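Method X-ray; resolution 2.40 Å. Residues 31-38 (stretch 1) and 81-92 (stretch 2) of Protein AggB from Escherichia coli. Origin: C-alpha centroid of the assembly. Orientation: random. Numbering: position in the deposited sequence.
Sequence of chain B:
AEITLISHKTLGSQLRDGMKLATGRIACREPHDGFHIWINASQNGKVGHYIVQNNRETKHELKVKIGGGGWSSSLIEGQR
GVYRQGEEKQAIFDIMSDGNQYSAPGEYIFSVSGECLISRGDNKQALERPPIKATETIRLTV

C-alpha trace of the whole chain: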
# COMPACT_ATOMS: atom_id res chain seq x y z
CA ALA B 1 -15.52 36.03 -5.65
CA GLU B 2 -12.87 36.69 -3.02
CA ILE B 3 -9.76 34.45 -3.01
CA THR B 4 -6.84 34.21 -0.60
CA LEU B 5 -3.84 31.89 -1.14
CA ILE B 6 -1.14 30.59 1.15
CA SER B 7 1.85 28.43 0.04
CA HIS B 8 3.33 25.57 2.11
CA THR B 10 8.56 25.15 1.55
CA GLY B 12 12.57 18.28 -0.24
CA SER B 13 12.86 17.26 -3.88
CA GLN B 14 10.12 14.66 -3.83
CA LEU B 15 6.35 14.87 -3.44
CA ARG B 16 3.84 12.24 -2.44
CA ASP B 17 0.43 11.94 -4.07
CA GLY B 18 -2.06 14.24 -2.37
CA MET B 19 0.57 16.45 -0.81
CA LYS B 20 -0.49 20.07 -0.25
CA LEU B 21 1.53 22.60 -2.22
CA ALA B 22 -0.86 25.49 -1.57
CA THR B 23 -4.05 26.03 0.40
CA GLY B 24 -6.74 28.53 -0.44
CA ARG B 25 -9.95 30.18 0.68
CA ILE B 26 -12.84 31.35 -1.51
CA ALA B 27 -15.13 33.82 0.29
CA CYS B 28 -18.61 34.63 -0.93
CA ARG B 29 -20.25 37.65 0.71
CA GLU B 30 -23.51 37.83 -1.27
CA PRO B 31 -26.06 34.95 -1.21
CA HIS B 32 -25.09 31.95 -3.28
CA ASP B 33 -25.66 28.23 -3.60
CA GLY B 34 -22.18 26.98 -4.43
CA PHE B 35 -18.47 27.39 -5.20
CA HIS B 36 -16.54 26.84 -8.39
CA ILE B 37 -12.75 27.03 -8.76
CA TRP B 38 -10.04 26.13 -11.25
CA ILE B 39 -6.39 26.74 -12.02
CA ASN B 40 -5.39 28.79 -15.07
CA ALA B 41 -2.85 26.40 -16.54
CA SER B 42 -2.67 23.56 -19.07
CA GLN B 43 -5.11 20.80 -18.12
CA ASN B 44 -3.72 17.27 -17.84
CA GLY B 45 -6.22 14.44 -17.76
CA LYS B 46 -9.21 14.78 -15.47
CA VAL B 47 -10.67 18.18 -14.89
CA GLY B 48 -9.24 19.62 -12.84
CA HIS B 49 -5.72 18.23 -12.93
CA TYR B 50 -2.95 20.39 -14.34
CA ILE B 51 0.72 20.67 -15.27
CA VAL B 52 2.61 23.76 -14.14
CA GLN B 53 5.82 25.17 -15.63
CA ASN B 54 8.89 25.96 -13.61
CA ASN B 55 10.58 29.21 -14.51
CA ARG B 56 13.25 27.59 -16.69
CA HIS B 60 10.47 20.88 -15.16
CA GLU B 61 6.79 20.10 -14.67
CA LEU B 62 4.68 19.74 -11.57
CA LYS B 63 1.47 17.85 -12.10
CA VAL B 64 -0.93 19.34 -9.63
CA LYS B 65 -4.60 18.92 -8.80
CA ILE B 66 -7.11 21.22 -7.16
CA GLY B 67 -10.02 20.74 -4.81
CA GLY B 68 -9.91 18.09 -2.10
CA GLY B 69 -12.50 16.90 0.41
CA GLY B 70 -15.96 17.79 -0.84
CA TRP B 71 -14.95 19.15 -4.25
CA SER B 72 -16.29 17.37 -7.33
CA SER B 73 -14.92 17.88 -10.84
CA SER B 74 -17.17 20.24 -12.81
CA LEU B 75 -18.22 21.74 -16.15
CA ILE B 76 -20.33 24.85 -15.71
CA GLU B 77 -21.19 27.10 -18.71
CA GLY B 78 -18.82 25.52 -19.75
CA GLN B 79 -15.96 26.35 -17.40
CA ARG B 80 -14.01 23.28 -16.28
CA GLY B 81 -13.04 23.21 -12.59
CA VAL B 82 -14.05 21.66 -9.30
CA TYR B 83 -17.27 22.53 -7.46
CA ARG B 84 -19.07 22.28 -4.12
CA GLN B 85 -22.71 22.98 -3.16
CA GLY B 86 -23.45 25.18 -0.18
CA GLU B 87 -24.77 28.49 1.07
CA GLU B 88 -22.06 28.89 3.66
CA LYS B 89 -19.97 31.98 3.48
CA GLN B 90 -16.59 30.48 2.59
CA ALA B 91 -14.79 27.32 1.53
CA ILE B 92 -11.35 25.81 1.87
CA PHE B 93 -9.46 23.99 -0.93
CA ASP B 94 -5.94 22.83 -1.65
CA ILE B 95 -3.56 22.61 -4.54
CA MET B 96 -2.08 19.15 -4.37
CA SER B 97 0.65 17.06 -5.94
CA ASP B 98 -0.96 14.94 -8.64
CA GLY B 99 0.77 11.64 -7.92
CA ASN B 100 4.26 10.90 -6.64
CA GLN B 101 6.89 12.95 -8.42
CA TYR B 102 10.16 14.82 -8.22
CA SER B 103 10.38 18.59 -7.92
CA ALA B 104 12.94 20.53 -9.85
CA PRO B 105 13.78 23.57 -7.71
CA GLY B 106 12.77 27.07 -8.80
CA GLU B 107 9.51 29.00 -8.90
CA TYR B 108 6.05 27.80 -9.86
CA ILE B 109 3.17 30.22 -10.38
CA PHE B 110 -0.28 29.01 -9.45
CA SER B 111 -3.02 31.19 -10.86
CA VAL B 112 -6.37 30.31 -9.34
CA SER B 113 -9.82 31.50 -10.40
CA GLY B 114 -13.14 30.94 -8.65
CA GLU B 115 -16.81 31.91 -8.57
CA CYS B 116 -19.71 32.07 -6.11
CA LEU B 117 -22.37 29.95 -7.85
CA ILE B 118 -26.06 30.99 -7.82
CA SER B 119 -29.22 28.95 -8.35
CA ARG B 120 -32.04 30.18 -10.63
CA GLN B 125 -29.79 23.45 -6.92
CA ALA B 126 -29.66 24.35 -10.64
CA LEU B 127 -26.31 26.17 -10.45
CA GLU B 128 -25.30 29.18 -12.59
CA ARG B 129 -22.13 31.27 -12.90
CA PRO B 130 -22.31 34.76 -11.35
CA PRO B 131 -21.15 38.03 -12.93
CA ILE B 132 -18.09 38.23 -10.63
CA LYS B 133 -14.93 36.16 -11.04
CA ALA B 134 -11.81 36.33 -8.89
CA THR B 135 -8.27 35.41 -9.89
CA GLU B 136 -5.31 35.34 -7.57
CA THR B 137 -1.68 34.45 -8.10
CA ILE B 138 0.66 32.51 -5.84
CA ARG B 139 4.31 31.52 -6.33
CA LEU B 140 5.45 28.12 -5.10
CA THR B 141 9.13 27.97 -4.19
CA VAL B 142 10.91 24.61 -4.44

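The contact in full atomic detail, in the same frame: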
# COMPACT_ATOMS: atom_id res chain seq x y z
N PRO B 31 -25.43 36.28 -1.26
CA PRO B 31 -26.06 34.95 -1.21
C PRO B 31 -25.64 34.12 -2.40
O PRO B 31 -25.45 34.66 -3.49
CB PRO B 31 -27.55 35.27 -1.31
CG PRO B 31 -27.60 36.60 -2.00
CD PRO B 31 -26.45 37.34 -1.42
N HIS B 32 -25.52 32.81 -2.20
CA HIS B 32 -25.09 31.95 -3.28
C HIS B 32 -25.42 30.51 -2.92
O HIS B 32 -25.70 30.21 -1.76
CB HIS B 32 -23.58 32.08 -3.44
CG HIS B 32 -22.80 31.56 -2.28
ND1 HIS B 32 -22.67 32.26 -1.10
CD2 HIS B 32 -22.13 30.40 -2.10
CE1 HIS B 32 -21.95 31.55 -0.25
NE2 HIS B 32 -21.60 30.42 -0.83
N ASP B 33 -25.37 29.62 -3.89
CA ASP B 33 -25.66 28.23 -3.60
C ASP B 33 -24.50 27.28 -3.90
O ASP B 33 -24.68 26.06 -3.94
CB ASP B 33 -26.92 27.78 -4.33
CG ASP B 33 -28.18 28.28 -3.68
OD1 ASP B 33 -28.71 27.58 -2.79
OD2 ASP B 33 -28.65 29.36 -4.06
N GLY B 34 -23.31 27.83 -4.12
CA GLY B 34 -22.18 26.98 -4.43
C GLY B 34 -20.87 27.68 -4.72
O GLY B 34 -20.82 28.91 -4.74
N PHE B 35 -19.82 26.88 -4.91
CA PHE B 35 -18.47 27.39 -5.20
C PHE B 35 -17.86 26.58 -6.35
O PHE B 35 -18.12 25.39 -6.51
CB PHE B 35 -17.51 27.26 -4.02
CG PHE B 35 -17.97 27.90 -2.74
CD1 PHE B 35 -18.72 27.18 -1.82
CD2 PHE B 35 -17.57 29.18 -2.40
CE1 PHE B 35 -19.10 27.75 -0.60
CE2 PHE B 35 -17.94 29.75 -1.19
CZ PHE B 35 -18.70 29.04 -0.30
N HIS B 36 -16.95 27.22 -7.05
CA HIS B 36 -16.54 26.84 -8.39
C HIS B 36 -15.14 27.41 -8.50
O HIS B 36 -14.98 28.63 -8.45
CB HIS B 36 -17.48 27.64 -9.27
CG HIS B 36 -17.25 27.49 -10.73
ND1 HIS B 36 -17.60 28.48 -11.62
CD2 HIS B 36 -16.79 26.46 -11.48
CE1 HIS B 36 -17.34 28.07 -12.85
NE2 HIS B 36 -16.84 26.85 -12.79
N ILE B 37 -14.13 26.55 -8.60
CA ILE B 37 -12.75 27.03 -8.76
C ILE B 37 -12.00 26.26 -9.83
O ILE B 37 -12.38 25.15 -10.16
CB ILE B 37 -11.91 26.90 -7.45
CG1 ILE B 37 -11.77 25.44 -7.04
CG2 ILE B 37 -12.51 27.70 -6.33
CD1 ILE B 37 -11.37 25.25 -5.57
N TRP B 38 -10.93 26.85 -10.34
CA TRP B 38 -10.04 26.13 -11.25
C TRP B 38 -8.67 26.78 -11.25
O TRP B 38 -8.50 27.87 -10.69
CB TRP B 38 -10.61 26.07 -12.67
CG TRP B 38 -10.88 27.40 -13.29
CD1 TRP B 38 -10.07 28.09 -14.15
CD2 TRP B 38 -12.05 28.22 -13.10
NE1 TRP B 38 -10.66 29.28 -14.51
CE2 TRP B 38 -11.88 29.38 -13.88
CE3 TRP B 38 -13.22 28.08 -12.35
CZ2 TRP B 38 -12.83 30.39 -13.93
CZ3 TRP B 38 -14.17 29.09 -12.40
CH2 TRP B 38 -13.97 30.23 -13.18
N GLY B 81 -13.60 22.92 -13.90
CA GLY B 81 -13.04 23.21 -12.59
C GLY B 81 -13.56 22.21 -11.58
O GLY B 81 -14.08 21.17 -11.95
N VAL B 82 -13.42 22.51 -10.30
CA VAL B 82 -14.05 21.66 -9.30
C VAL B 82 -15.07 22.50 -8.53
O VAL B 82 -14.92 23.71 -8.45
CB VAL B 82 -13.04 20.95 -8.36
CG1 VAL B 82 -12.06 20.09 -9.17
CG2 VAL B 82 -12.27 21.96 -7.54
N TYR B 83 -16.10 21.85 -8.01
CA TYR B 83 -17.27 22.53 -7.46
C TYR B 83 -17.70 21.92 -6.13
O TYR B 83 -17.26 20.83 -5.76
CB TYR B 83 -18.44 22.49 -8.46
CG TYR B 83 -19.69 21.81 -7.93
CD1 TYR B 83 -20.75 22.55 -7.41
CD2 TYR B 83 -19.81 20.43 -7.95
CE1 TYR B 83 -21.88 21.93 -6.90
CE2 TYR B 83 -20.96 19.80 -7.45
CZ TYR B 83 -21.98 20.56 -6.93
OH TYR B 83 -23.12 19.95 -6.43
N ARG B 84 -18.58 22.64 -5.44
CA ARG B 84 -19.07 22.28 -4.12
C ARG B 84 -20.38 23.04 -3.88
O ARG B 84 -20.44 24.26 -4.11
CB ARG B 84 -18.02 22.72 -3.12
CG ARG B 84 -18.34 22.46 -1.72
CD ARG B 84 -17.28 23.07 -0.86
NE ARG B 84 -17.24 22.37 0.42
CZ ARG B 84 -16.36 21.43 0.72
NH1 ARG B 84 -15.41 21.10 -0.15
NH2 ARG B 84 -16.40 20.84 1.91
N GLN B 85 -21.43 22.34 -3.46
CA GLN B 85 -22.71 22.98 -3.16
C GLN B 85 -22.58 23.62 -1.80
O GLN B 85 -21.71 23.22 -1.02
CB GLN B 85 -23.86 21.97 -3.14
CG GLN B 85 -25.27 22.55 -2.86
CD GLN B 85 -26.07 22.83 -4.12
OE1 GLN B 85 -26.32 21.93 -4.93
NE2 GLN B 85 -26.49 24.09 -4.30
N GLY B 86 -23.42 24.61 -1.52
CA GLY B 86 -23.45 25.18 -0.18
C GLY B 86 -23.76 26.65 -0.15
O GLY B 86 -23.37 27.41 -1.04
N GLU B 87 -24.46 27.07 0.89
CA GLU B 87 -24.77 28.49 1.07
C GLU B 87 -23.83 29.13 2.06
O GLU B 87 -23.91 30.33 2.30
CB GLU B 87 -26.21 28.69 1.55
CG GLU B 87 -27.26 28.12 0.62
CD GLU B 87 -28.65 28.18 1.23
OE1 GLU B 87 -29.52 27.38 0.80
OE2 GLU B 87 -28.87 29.01 2.14
N GLU B 88 -22.94 28.34 2.65
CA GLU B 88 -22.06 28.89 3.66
C GLU B 88 -21.11 29.91 3.07
O GLU B 88 -20.81 29.90 1.89
CB GLU B 88 -21.29 27.80 4.43
CG GLU B 88 -20.15 27.16 3.68
CD GLU B 88 -20.60 25.90 2.99
OE1 GLU B 88 -21.69 25.39 3.34
OE2 GLU B 88 -19.87 25.41 2.09
N LYS B 89 -20.63 30.78 3.92
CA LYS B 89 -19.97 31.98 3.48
C LYS B 89 -18.61 31.75 2.82
O LYS B 89 -18.20 32.52 1.96
CB LYS B 89 -19.87 32.94 4.66
CG LYS B 89 -19.13 32.41 5.91
CD LYS B 89 -19.80 31.24 6.70
CE LYS B 89 -21.20 31.55 7.20
NZ LYS B 89 -21.81 30.27 7.58
N GLN B 90 -17.89 30.71 3.21
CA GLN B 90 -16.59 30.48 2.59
C GLN B 90 -16.23 29.02 2.51
O GLN B 90 -16.92 28.19 3.07
CB GLN B 90 -15.50 31.31 3.26
CG GLN B 90 -15.03 30.77 4.57
CD GLN B 90 -16.08 30.86 5.63
OE1 GLN B 90 -16.91 29.95 5.78
NE2 GLN B 90 -16.06 31.96 6.39
N ALA B 91 -15.15 28.71 1.78
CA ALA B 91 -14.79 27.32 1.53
C ALA B 91 -13.30 27.15 1.36
O ALA B 91 -12.62 27.99 0.77
CB ALA B 91 -15.52 26.79 0.34
N ILE B 92 -12.77 26.07 1.91
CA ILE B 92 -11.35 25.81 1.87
C ILE B 92 -11.02 24.73 0.83
O ILE B 92 -11.76 23.74 0.69
CB ILE B 92 -10.83 25.45 3.25
CG1 ILE B 92 -11.05 26.64 4.19
CG2 ILE B 92 -9.36 25.03 3.22
CD1 ILE B 92 -10.18 27.83 3.88

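Strands 34-38 and 82-85 run antiparallel, their axes 171° apart in direction and 4.7 Å apart at closest approach, and the contact buries 713 Å² in total. Stretch 2 begins at Gly81, where the chain turns a corner. Gly81 CA lies 3.2 Å from Ile37 O, and an ideal CB on Gly81 would fall 2.3 Å from that same oxygen, so the approach depends on the absent side chain.

Val82 and Ile37 form a hydrogen-bonded pair: Val82 N donates to Ile37 O at 2.8 Å, and Ile37 N to Val82 O at 3.0 Å with a nearly linear angle of 172°. Their side chains share a face of the sheet and pack through Ile37 CG1 and Val82 CG2, 3.6 Å apart. Tyr83 sits opposite His36 as a non-hydrogen-bonded pair, CA to CA 4.5 Å; here Tyr83 CA approaches Phe35 O at 3.1 Å in a CA-H...O contact. Arg84 and Phe35 restore the two-bond pattern, with Phe35 N to Arg84 O at 2.8 Å and Arg84 N to Phe35 O at 3.0 Å. Gln85 faces Gly34, the CA atoms being 4.2 Å apart, and its amide NE2 makes a weak hydrogen bond to Asp33 O (2.7 Å, but only 119° at the hydrogen).

Asp33 O also accepts a hydrogen bond from Gly86 N at 3.1 Å. Gly86 has phi/psi of 146/146, where a CB would jam against the preceding carbonyl oxygen.

Beyond the strand, Glu87 CA lies over one face of the His32 ring and points a CA-H...O contact at His32 O (3.4 Å). Its carboxylate is less favorably placed, with Glu87 OE1 3.7 Å from Asp33 OD1, a pairing of like charges. Glu88 O meets the Phe35 ring edge, 3.2 Å from Phe35 CZ. Finally, Ala91 CB sits over one face of the Phe35 ring in a CH-pi contact, 3.8 Å from the ring centroid and 8° off the normal.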